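Local coordinates for protein membrane-bound lytic murein transglycosylase (Agrobacterium tumefaciens, PDB 2PNW) that probably cleaves the glycan strands of bacterial cell-wall peptidoglycan as a lytic transglycosylase of the MltA family, at residues W20-F29 against V69-E80. Numbering follows the deposited sequence.
Sequences WGQDDPRKLF and VNSPEQARQFFE
Arg76 pushes its side chain into the bend of the 3-10 turn that starts at Trp20, where backbone carbonyls gather round its guanidinium. Arg76 NH1 gives a hydrogen bond of 2.8 Å to Asp23 O, which lies in the guanidinium plane, while Gly21 O sits over the centre of one face without a bond of its own. NH2 turns back to Glu73 in a salt bridge, and with both ends held the group has little freedom to rotate. The Arg76 side chain bends at chi3 (-61°), which swings the guanidinium round to the carbonyls, while its CD lies over the Trp20 five-membered ring in a CH-pi contact. At the ring's edge, Trp20 NE1 donates a nearly straight 2.9 Å bond to Glu80 OE2, meeting that oxygen from above the carboxylate plane.

Toward the start of helix 72-82, Arg26 grips Asp24 side-on through NE and NH2. Asp24 OD1 also takes Arg26 N, closing an Asx turn. The guanidinium held this way is laid over Pro72, with Pro72 CD 3.6 Å from Arg26 CZ. Ser71 N-caps the helix, its OG accepting from Gln74 N.

Between these polar ends, Ala75 CB touches Pro25 CG and Phe29 CE1, both at 3.8 Å. Phe29 turns its edge to the face of Phe78 in an offset edge-to-face pair, planes at 70°, and Val69 CG2 lies off-centre over the Phe29 ring. Phe79 completes the aromatic cluster and reaches Leu319, while Asp23 salt-bridges Arg285. The N-terminal loop is thus strapped across an N-capped helix, beside strand 316-324 of the 3D domain, a member of the double-psi beta-barrel clan.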
ATOM      1  N   TRP A  20      -2.175 -17.952 -16.909  1.00 29.78           N
ATOM      2  CA  TRP A  20      -2.316 -16.769 -17.782  1.00 29.70           C
ATOM      3  C   TRP A  20      -3.554 -16.892 -18.661  1.00 29.83           C
ATOM      4  O   TRP A  20      -4.408 -15.997 -18.696  1.00 29.24           O
ATOM      5  CB  TRP A  20      -1.060 -16.562 -18.655  1.00 29.00           C
ATOM      6  CG  TRP A  20      -1.243 -15.503 -19.713  1.00 28.61           C
ATOM      7  CD1 TRP A  20      -1.465 -15.695 -21.050  1.00 27.80           C
ATOM      8  CD2 TRP A  20      -1.258 -14.091 -19.503  1.00 28.23           C
ATOM      9  NE1 TRP A  20      -1.595 -14.480 -21.689  1.00 26.21           N
ATOM     10  CE2 TRP A  20      -1.480 -13.481 -20.758  1.00 26.20           C
ATOM     11  CE3 TRP A  20      -1.085 -13.279 -18.373  1.00 29.30           C
ATOM     12  CZ2 TRP A  20      -1.546 -12.090 -20.916  1.00 27.60           C
ATOM     13  CZ3 TRP A  20      -1.142 -11.887 -18.533  1.00 28.43           C
ATOM     14  CH2 TRP A  20      -1.374 -11.314 -19.796  1.00 28.90           C
ATOM     15  N   GLY A  21      -3.664 -18.023 -19.353  1.00 30.14           N
ATOM     16  CA  GLY A  21      -4.788 -18.280 -20.240  1.00 30.22           C
ATOM     17  C   GLY A  21      -6.169 -18.211 -19.617  1.00 30.74           C
ATOM     18  O   GLY A  21      -7.175 -18.065 -20.332  1.00 31.54           O
ATOM     19  N   GLN A  22      -6.237 -18.329 -18.295  1.00 29.75           N
ATOM     20  CA  GLN A  22      -7.522 -18.313 -17.606  1.00 29.85           C
ATOM     21  C   GLN A  22      -7.839 -16.966 -16.932  1.00 29.07           C
ATOM     22  O   GLN A  22      -8.924 -16.790 -16.370  1.00 28.62           O
ATOM     23  CB  GLN A  22      -7.590 -19.459 -16.584  1.00 30.22           C
ATOM     24  CG  GLN A  22      -7.692 -20.870 -17.229  1.00 32.89           C
ATOM     25  CD  GLN A  22      -6.493 -21.209 -18.095  1.00 35.13           C
ATOM     26  OE1 GLN A  22      -5.360 -21.264 -17.609  1.00 37.59           O
ATOM     27  NE2 GLN A  22      -6.733 -21.436 -19.391  1.00 36.42           N
ATOM     28  N   ASP A  23      -6.894 -16.026 -16.982  1.00 28.23           N
ATOM     29  CA  ASP A  23      -7.079 -14.723 -16.322  1.00 27.55           C
ATOM     30  C   ASP A  23      -7.866 -13.757 -17.204  1.00 27.13           C
ATOM     31  O   ASP A  23      -7.726 -13.764 -18.430  1.00 26.12           O
ATOM     32  CB  ASP A  23      -5.719 -14.118 -15.938  1.00 27.36           C
ATOM     33  CG  ASP A  23      -5.851 -12.916 -14.988  1.00 29.28           C
ATOM     34  OD1 ASP A  23      -6.734 -12.930 -14.093  1.00 27.44           O
ATOM     35  OD2 ASP A  23      -5.058 -11.965 -15.140  1.00 28.48           O
ATOM     36  N   ASP A  24      -8.711 -12.939 -16.575  1.00 26.77           N
ATOM     37  CA  ASP A  24      -9.454 -11.894 -17.265  1.00 26.47           C
ATOM     38  C   ASP A  24      -8.962 -10.529 -16.759  1.00 25.52           C
ATOM     39  O   ASP A  24      -9.474 -10.041 -15.747  1.00 25.97           O
ATOM     40  CB  ASP A  24     -10.970 -12.024 -16.998  1.00 26.91           C
ATOM     41  CG  ASP A  24     -11.776 -10.862 -17.592  1.00 28.78           C
ATOM     42  OD1 ASP A  24     -11.195  -9.993 -18.289  1.00 26.57           O
ATOM     43  OD2 ASP A  24     -13.008 -10.800 -17.356  1.00 28.17           O
ATOM     44  N   PRO A  25      -7.969  -9.922 -17.441  1.00 24.34           N
ATOM     45  CA  PRO A  25      -7.423  -8.626 -16.972  1.00 22.73           C
ATOM     46  C   PRO A  25      -8.158  -7.359 -17.466  1.00 22.52           C
ATOM     47  O   PRO A  25      -7.552  -6.253 -17.524  1.00 21.60           O
ATOM     48  CB  PRO A  25      -5.975  -8.670 -17.490  1.00 23.03           C
ATOM     49  CG  PRO A  25      -6.111  -9.377 -18.840  1.00 22.72           C
ATOM     50  CD  PRO A  25      -7.220 -10.434 -18.611  1.00 24.28           C
ATOM     51  N   ARG A  26      -9.442  -7.480 -17.803  1.00 20.43           N
ATOM     52  CA  ARG A  26     -10.181  -6.320 -18.334  1.00 20.76           C
ATOM     53  C   ARG A  26     -10.240  -5.112 -17.405  1.00 20.22           C
ATOM     54  O   ARG A  26     -10.255  -3.989 -17.893  1.00 20.26           O
ATOM     55  CB  ARG A  26     -11.603  -6.704 -18.809  1.00 20.58           C
ATOM     56  CG  ARG A  26     -11.584  -7.278 -20.217  1.00 19.24           C
ATOM     57  CD  ARG A  26     -12.999  -7.691 -20.679  1.00 22.50           C
ATOM     58  NE  ARG A  26     -13.521  -8.768 -19.842  1.00 23.90           N
ATOM     59  CZ  ARG A  26     -14.743  -9.285 -19.955  1.00 28.37           C
ATOM     60  NH1 ARG A  26     -15.567  -8.857 -20.905  1.00 27.49           N
ATOM     61  NH2 ARG A  26     -15.124 -10.239 -19.123  1.00 27.18           N
ATOM     62  N   LYS A  27     -10.259  -5.333 -16.088  1.00 19.22           N
ATOM     63  CA  LYS A  27     -10.300  -4.193 -15.142  1.00 20.58           C
ATOM     64  C   LYS A  27      -9.014  -3.353 -15.143  1.00 19.91           C
ATOM     65  O   LYS A  27      -8.993  -2.240 -14.604  1.00 20.73           O
ATOM     66  CB  LYS A  27     -10.560  -4.665 -13.723  1.00 20.83           C
ATOM     67  CG  LYS A  27     -11.972  -5.175 -13.490  1.00 22.95           C
ATOM     68  CD  LYS A  27     -12.177  -5.532 -12.021  1.00 28.12           C
ATOM     69  CE  LYS A  27     -13.577  -6.129 -11.834  1.00 31.84           C
ATOM     70  NZ  LYS A  27     -13.884  -6.325 -10.396  1.00 33.90           N
ATOM     71  N   LEU A  28      -7.957  -3.878 -15.750  1.00 18.72           N
ATOM     72  CA  LEU A  28      -6.692  -3.134 -15.816  1.00 18.73           C
ATOM     73  C   LEU A  28      -6.740  -2.016 -16.821  1.00 18.77           C
ATOM     74  O   LEU A  28      -5.915  -1.128 -16.765  1.00 18.77           O
ATOM     75  CB  LEU A  28      -5.522  -4.051 -16.165  1.00 18.29           C
ATOM     76  CG  LEU A  28      -5.259  -5.232 -15.226  1.00 18.91           C
ATOM     77  CD1 LEU A  28      -3.862  -5.743 -15.510  1.00 20.59           C
ATOM     78  CD2 LEU A  28      -5.407  -4.876 -13.739  1.00 20.06           C
ATOM     79  N   PHE A  29      -7.696  -2.056 -17.759  1.00 18.21           N
ATOM     80  CA  PHE A  29      -7.734  -1.043 -18.804  1.00 17.91           C
ATOM     81  C   PHE A  29      -8.218   0.326 -18.306  1.00 17.89           C
ATOM     82  O   PHE A  29      -7.524   1.346 -18.543  1.00 17.11           O
ATOM     83  CB  PHE A  29      -8.467  -1.592 -20.038  1.00 19.04           C
ATOM     84  CG  PHE A  29      -7.641  -2.604 -20.774  1.00 20.30           C
ATOM     85  CD1 PHE A  29      -7.552  -3.917 -20.311  1.00 20.15           C
ATOM     86  CD2 PHE A  29      -6.893  -2.230 -21.881  1.00 21.54           C
ATOM     87  CE1 PHE A  29      -6.762  -4.851 -20.962  1.00 20.70           C
ATOM     88  CE2 PHE A  29      -6.081  -3.161 -22.541  1.00 23.01           C
ATOM     89  CZ  PHE A  29      -6.023  -4.480 -22.075  1.00 23.19           C
ATOM     90  N   VAL A  69     -10.688  -3.233 -26.402  1.00 39.95           N
ATOM     91  CA  VAL A  69     -10.691  -4.556 -25.817  1.00 39.25           C
ATOM     92  C   VAL A  69     -12.122  -4.844 -25.417  1.00 38.98           C
ATOM     93  O   VAL A  69     -12.753  -4.016 -24.758  1.00 39.54           O
ATOM     94  CB  VAL A  69      -9.715  -4.627 -24.604  1.00 38.90           C
ATOM     95  CG1 VAL A  69     -10.152  -5.665 -23.611  1.00 39.27           C
ATOM     96  CG2 VAL A  69      -8.301  -4.901 -25.100  1.00 39.06           C
ATOM     97  N   ASN A  70     -12.635  -5.995 -25.850  1.00 38.17           N
ATOM     98  CA  ASN A  70     -14.036  -6.367 -25.659  1.00 37.69           C
ATOM     99  C   ASN A  70     -14.268  -7.830 -25.254  1.00 36.06           C
ATOM    100  O   ASN A  70     -15.385  -8.348 -25.425  1.00 36.35           O
ATOM    101  CB  ASN A  70     -14.850  -6.066 -26.927  1.00 38.48           C
ATOM    102  CG  ASN A  70     -15.158  -4.584 -27.100  1.00 41.77           C
ATOM    103  OD1 ASN A  70     -15.598  -3.908 -26.159  1.00 46.38           O
ATOM    104  ND2 ASN A  70     -14.954  -4.073 -28.322  1.00 44.53           N
ATOM    105  N   SER A  71     -13.228  -8.491 -24.744  1.00 33.27           N
ATOM    106  CA  SER A  71     -13.317  -9.860 -24.233  1.00 31.03           C
ATOM    107  C   SER A  71     -12.065 -10.156 -23.409  1.00 29.74           C
ATOM    108  O   SER A  71     -11.052  -9.488 -23.600  1.00 29.21           O
ATOM    109  CB  SER A  71     -13.393 -10.842 -25.396  1.00 31.45           C
ATOM    110  OG  SER A  71     -12.162 -10.858 -26.093  1.00 30.18           O
ATOM    111  N   PRO A  72     -12.120 -11.149 -22.496  1.00 28.76           N
ATOM    112  CA  PRO A  72     -10.898 -11.558 -21.789  1.00 28.28           C
ATOM    113  C   PRO A  72      -9.759 -11.889 -22.750  1.00 28.30           C
ATOM    114  O   PRO A  72      -8.617 -11.507 -22.504  1.00 26.70           O
ATOM    115  CB  PRO A  72     -11.337 -12.802 -21.013  1.00 28.56           C
ATOM    116  CG  PRO A  72     -12.791 -12.560 -20.757  1.00 28.47           C
ATOM    117  CD  PRO A  72     -13.303 -11.884 -22.003  1.00 28.12           C
ATOM    118  N   GLU A  73     -10.083 -12.555 -23.862  1.00 28.44           N
ATOM    119  CA  GLU A  73      -9.064 -12.934 -24.845  1.00 28.54           C
ATOM    120  C   GLU A  73      -8.411 -11.710 -25.477  1.00 27.43           C
ATOM    121  O   GLU A  73      -7.197 -11.669 -25.617  1.00 27.20           O
ATOM    122  CB  GLU A  73      -9.650 -13.857 -25.933  1.00 29.16           C
ATOM    123  CG  GLU A  73      -8.694 -14.167 -27.100  1.00 33.25           C
ATOM    124  CD  GLU A  73      -7.418 -14.908 -26.693  1.00 40.19           C
ATOM    125  OE1 GLU A  73      -6.393 -14.786 -27.411  1.00 45.08           O
ATOM    126  OE2 GLU A  73      -7.417 -15.618 -25.662  1.00 44.60           O
ATOM    127  N   GLN A  74      -9.215 -10.718 -25.858  1.00 26.58           N
ATOM    128  CA  GLN A  74      -8.658  -9.481 -26.442  1.00 25.94           C
ATOM    129  C   GLN A  74      -7.790  -8.724 -25.435  1.00 25.20           C
ATOM    130  O   GLN A  74      -6.761  -8.129 -25.797  1.00 24.21           O
ATOM    131  CB  GLN A  74      -9.759  -8.583 -26.952  1.00 26.47           C
ATOM    132  CG  GLN A  74     -10.288  -9.020 -28.315  1.00 28.36           C
ATOM    133  CD  GLN A  74     -11.539  -8.282 -28.702  1.00 31.25           C
ATOM    134  OE1 GLN A  74     -11.911  -7.298 -28.072  1.00 31.14           O
ATOM    135  NE2 GLN A  74     -12.207  -8.758 -29.748  1.00 33.45           N
ATOM    136  N   ALA A  75      -8.198  -8.771 -24.170  1.00 24.57           N
ATOM    137  CA  ALA A  75      -7.422  -8.150 -23.070  1.00 23.73           C
ATOM    138  C   ALA A  75      -6.050  -8.810 -22.891  1.00 23.86           C
ATOM    139  O   ALA A  75      -5.025  -8.131 -22.824  1.00 23.61           O
ATOM    140  CB  ALA A  75      -8.218  -8.224 -21.788  1.00 23.73           C
ATOM    141  N   ARG A  76      -6.020 -10.136 -22.800  1.00 24.16           N
ATOM    142  CA  ARG A  76      -4.743 -10.858 -22.716  1.00 24.71           C
ATOM    143  C   ARG A  76      -3.889 -10.592 -23.954  1.00 24.75           C
ATOM    144  O   ARG A  76      -2.671 -10.420 -23.838  1.00 25.00           O
ATOM    145  CB  ARG A  76      -4.954 -12.374 -22.543  1.00 23.87           C
ATOM    146  CG  ARG A  76      -5.578 -12.777 -21.215  1.00 26.08           C
ATOM    147  CD  ARG A  76      -5.564 -14.286 -21.024  1.00 25.82           C
ATOM    148  NE  ARG A  76      -6.337 -14.945 -22.077  1.00 29.37           N
ATOM    149  CZ  ARG A  76      -7.627 -15.265 -21.985  1.00 31.45           C
ATOM    150  NH1 ARG A  76      -8.320 -14.992 -20.878  1.00 31.58           N
ATOM    151  NH2 ARG A  76      -8.228 -15.866 -23.008  1.00 32.27           N
ATOM    152  N   GLN A  77      -4.522 -10.560 -25.134  1.00 24.36           N
ATOM    153  CA  GLN A  77      -3.794 -10.375 -26.393  1.00 24.78           C
ATOM    154  C   GLN A  77      -3.110  -9.026 -26.440  1.00 24.11           C
ATOM    155  O   GLN A  77      -2.005  -8.902 -26.968  1.00 24.11           O
ATOM    156  CB  GLN A  77      -4.719 -10.534 -27.615  1.00 25.34           C
ATOM    157  CG  GLN A  77      -3.970 -10.437 -28.962  1.00 29.27           C
ATOM    158  CD  GLN A  77      -2.981 -11.581 -29.171  1.00 33.82           C
ATOM    159  OE1 GLN A  77      -3.358 -12.750 -29.151  1.00 36.19           O
ATOM    160  NE2 GLN A  77      -1.713 -11.244 -29.381  1.00 33.70           N
ATOM    161  N   PHE A  78      -3.761  -8.006 -25.891  1.00 22.91           N
ATOM    162  CA  PHE A  78      -3.113  -6.715 -25.782  1.00 22.10           C
ATOM    163  C   PHE A  78      -1.719  -6.839 -25.152  1.00 21.92           C
ATOM    164  O   PHE A  78      -0.729  -6.303 -25.685  1.00 22.53           O
ATOM    165  CB  PHE A  78      -3.946  -5.745 -24.937  1.00 21.34           C
ATOM    166  CG  PHE A  78      -3.207  -4.475 -24.624  1.00 21.18           C
ATOM    167  CD1 PHE A  78      -3.068  -3.490 -25.600  1.00 21.03           C
ATOM    168  CD2 PHE A  78      -2.617  -4.278 -23.362  1.00 21.31           C
ATOM    169  CE1 PHE A  78      -2.331  -2.309 -25.340  1.00 23.04           C
ATOM    170  CE2 PHE A  78      -1.884  -3.127 -23.094  1.00 20.96           C
ATOM    171  CZ  PHE A  78      -1.743  -2.130 -24.087  1.00 20.56           C
ATOM    172  N   PHE A  79      -1.645  -7.521 -24.013  1.00 21.60           N
ATOM    173  CA  PHE A  79      -0.369  -7.661 -23.291  1.00 22.18           C
ATOM    174  C   PHE A  79       0.636  -8.527 -24.044  1.00 23.21           C
ATOM    175  O   PHE A  79       1.832  -8.209 -24.076  1.00 23.25           O
ATOM    176  CB  PHE A  79      -0.586  -8.163 -21.849  1.00 21.30           C
ATOM    177  CG  PHE A  79      -1.277  -7.151 -20.976  1.00 21.30           C
ATOM    178  CD1 PHE A  79      -0.580  -6.039 -20.483  1.00 20.63           C
ATOM    179  CD2 PHE A  79      -2.636  -7.264 -20.705  1.00 22.11           C
ATOM    180  CE1 PHE A  79      -1.228  -5.066 -19.704  1.00 19.69           C
ATOM    181  CE2 PHE A  79      -3.291  -6.286 -19.935  1.00 21.43           C
ATOM    182  CZ  PHE A  79      -2.584  -5.191 -19.445  1.00 18.76           C
ATOM    183  N   GLU A  80       0.153  -9.620 -24.631  1.00 24.10           N
ATOM    184  CA  GLU A  80       1.009 -10.505 -25.451  1.00 24.92           C
ATOM    185  C   GLU A  80       1.657  -9.794 -26.622  1.00 25.08           C
ATOM    186  O   GLU A  80       2.805 -10.063 -26.925  1.00 25.86           O
ATOM    187  CB  GLU A  80       0.226 -11.728 -25.942  1.00 25.60           C
ATOM    188  CG  GLU A  80      -0.359 -12.524 -24.791  1.00 29.03           C
ATOM    189  CD  GLU A  80      -0.835 -13.901 -25.189  1.00 35.97           C
ATOM    190  OE1 GLU A  80      -0.206 -14.504 -26.096  1.00 38.78           O
ATOM    191  OE2 GLU A  80      -1.829 -14.377 -24.578  1.00 35.89           O
TER